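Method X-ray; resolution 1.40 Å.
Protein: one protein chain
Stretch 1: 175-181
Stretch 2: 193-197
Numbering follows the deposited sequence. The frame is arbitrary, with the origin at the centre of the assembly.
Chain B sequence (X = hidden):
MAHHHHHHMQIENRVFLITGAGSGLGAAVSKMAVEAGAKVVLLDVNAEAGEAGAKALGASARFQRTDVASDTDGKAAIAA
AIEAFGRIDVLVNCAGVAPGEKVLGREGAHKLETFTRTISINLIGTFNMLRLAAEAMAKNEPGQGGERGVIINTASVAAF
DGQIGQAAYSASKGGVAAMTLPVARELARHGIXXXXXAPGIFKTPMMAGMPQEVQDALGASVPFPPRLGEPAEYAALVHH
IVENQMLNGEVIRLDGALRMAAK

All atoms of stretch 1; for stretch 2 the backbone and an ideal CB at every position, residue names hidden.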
# COMPACT_ATOMS: atom_id res chain seq x y z
N GLY B 175 9.54 -7.45 5.94
CA GLY B 175 10.11 -8.56 5.15
C GLY B 175 9.16 -9.75 5.08
O GLY B 175 8.99 -10.35 4.03
N VAL B 176 8.55 -10.11 6.21
CA VAL B 176 7.58 -11.19 6.20
C VAL B 176 6.43 -10.85 5.24
O VAL B 176 6.02 -11.66 4.42
CB VAL B 176 7.03 -11.46 7.61
CG1 VAL B 176 5.83 -12.40 7.54
CG2 VAL B 176 8.11 -12.03 8.52
N ALA B 177 5.90 -9.63 5.36
CA ALA B 177 4.78 -9.23 4.52
C ALA B 177 5.13 -9.33 3.03
O ALA B 177 4.36 -9.88 2.23
CB ALA B 177 4.31 -7.83 4.88
N ALA B 178 6.30 -8.82 2.66
CA ALA B 178 6.71 -8.74 1.24
C ALA B 178 6.98 -10.10 0.61
O ALA B 178 6.90 -10.22 -0.59
CB ALA B 178 7.91 -7.82 1.06
N MET B 179 7.38 -11.08 1.41
CA MET B 179 7.59 -12.45 0.98
C MET B 179 6.32 -13.15 0.52
O MET B 179 6.39 -14.16 -0.18
CB MET B 179 8.09 -13.34 2.15
CG MET B 179 9.49 -13.18 2.56
SD MET B 179 9.97 -14.72 3.32
CE MET B 179 9.06 -14.94 4.86
N THR B 180 5.18 -12.71 1.04
CA THR B 180 3.96 -13.50 0.90
C THR B 180 3.72 -13.80 -0.60
O THR B 180 3.43 -14.94 -0.98
CB THR B 180 2.75 -12.78 1.51
OG1 THR B 180 3.08 -12.30 2.80
CG2 THR B 180 1.56 -13.68 1.59
N LEU B 181 3.76 -12.77 -1.44
CA LEU B 181 3.46 -12.94 -2.87
C LEU B 181 4.41 -13.85 -3.64
O LEU B 181 3.92 -14.79 -4.28
CB LEU B 181 3.29 -11.58 -3.55
CG LEU B 181 2.91 -11.64 -5.02
CD1 LEU B 181 1.54 -12.29 -5.21
CD2 LEU B 181 2.99 -10.23 -5.60
N UNK B 193 -1.25 -22.68 -0.28
CA UNK B 193 -1.52 -21.24 -0.12
C UNK B 193 -0.61 -20.61 0.93
O UNK B 193 -0.16 -21.30 1.87
CB UNK B 193 -2.98 -21.01 0.26
N UNK B 194 -0.36 -19.31 0.77
CA UNK B 194 0.49 -18.57 1.67
C UNK B 194 -0.20 -17.24 1.94
O UNK B 194 -0.47 -16.47 1.00
CB UNK B 194 1.89 -18.38 1.09
N UNK B 195 -0.46 -17.00 3.23
CA UNK B 195 -1.13 -15.80 3.70
C UNK B 195 -0.41 -15.22 4.88
O UNK B 195 0.31 -15.92 5.59
CB UNK B 195 -2.59 -16.09 4.06
N UNK B 196 -0.65 -13.94 5.11
CA UNK B 196 -0.06 -13.23 6.25
C UNK B 196 -1.10 -12.44 6.98
O UNK B 196 -1.96 -11.82 6.36
CB UNK B 196 1.07 -12.30 5.80
N UNK B 197 -1.07 -12.50 8.31
CA UNK B 197 -1.88 -11.63 9.15
C UNK B 197 -0.96 -10.59 9.76
O UNK B 197 0.13 -10.94 10.24
CB UNK B 197 -2.62 -12.42 10.23

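The helix of stretch 1 and the strand of stretch 2 run roughly antiparallel, their axes at 153° and 7.9 Å apart at closest approach. Strand alternation should therefore bring every second CB toward the helix, and the register, with CA of Thr 180 6.2 Å from CA of position 194 and CA of Ala 177 6.5 Å from CA of position 196, identifies which.

At position 193 the ideal CB finds no atom of stretch 1 within 5.5 Å. The helix imposes no preference, so polar, charged or apolar side chains are all admissible. The deposited residue is Arg 193, whose guanidinium nitrogens are hydrogen-bonded elsewhere in the structure.

Position 194 has extended angles (phi/psi -137/121) and a CB directed toward the helix, 4.3 Å from Thr 180 O. The methyl CG2 of Thr 180 also lies close by, 3.5 Å from the backbone O of 194. Valine, isoleucine or threonine would suit the extended backbone and could meet the Thr 180 methyl; the visible atoms do not exclude a longer apolar side chain, and alanine would make less contact. The residue is Val 194, with chi1 in the t well; its CG1 comes within 4.2 Å of Thr 180 CG2.

At position 195 CA-to-CB points away, and the nearest atom to the ideal CB is Thr 180 CG2 at 5.4 Å. The backbone nevertheless touches the helix, since CA of 195 is 4.0 Å from that same CG2. Many side chains would serve; the deposited one is Met 195, with all three chi angles in m.

Position 196 is the most tightly specified. Its CB points toward the helix and sits 3.6 Å from Thr 180 OG1, with Ala 177 CA at 5.0 Å and Val 176 CG1 at 5.1 Å. Thr 180 OG1 already donates to Ala 177 O (2.8 Å), the carbonyl one helical turn back, which leaves the hydroxyl oxygen available as an acceptor. A short side chain carrying a donor is thus favoured, serine or threonine; valine would match the apolar surroundings but offer the oxygen nothing. The residue is Thr 196, chi1 -64° (m). Its OG1 donates to Thr 180 OG1 at 2.8 Å, while its CG2 lies 4.3 Å from Val 176 CG1 and 4.5 Å from Ala 177 CA.

At position 197 the ideal CB again has nothing of stretch 1 within 5.5 Å, so the choice is open; Ile 197 is found there.

Stretch 2, residues 193-197: RVMTI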
# COMPACT_ATOMS: atom_id res chain seq x y z
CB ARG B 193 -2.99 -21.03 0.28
CG ARG B 193 -3.96 -21.35 -0.83
CD ARG B 193 -5.37 -20.93 -0.53
NE ARG B 193 -5.94 -21.74 0.53
CZ ARG B 193 -6.45 -21.31 1.69
NH1 ARG B 193 -6.50 -20.03 2.02
NH2 ARG B 193 -6.94 -22.19 2.53
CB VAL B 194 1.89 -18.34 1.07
CG1 VAL B 194 2.80 -17.68 2.08
CG2 VAL B 194 2.49 -19.64 0.58
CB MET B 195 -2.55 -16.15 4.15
CG MET B 195 -3.53 -16.35 3.01
SD MET B 195 -3.97 -14.84 2.18
CE MET B 195 -4.62 -13.85 3.53
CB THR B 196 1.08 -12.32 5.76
OG1 THR B 196 2.09 -13.17 5.22
CG2 THR B 196 1.69 -11.47 6.88
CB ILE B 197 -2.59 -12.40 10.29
CG1 ILE B 197 -3.53 -13.48 9.74
CG2 ILE B 197 -3.33 -11.47 11.22
CD1 ILE B 197 -4.05 -14.51 10.75
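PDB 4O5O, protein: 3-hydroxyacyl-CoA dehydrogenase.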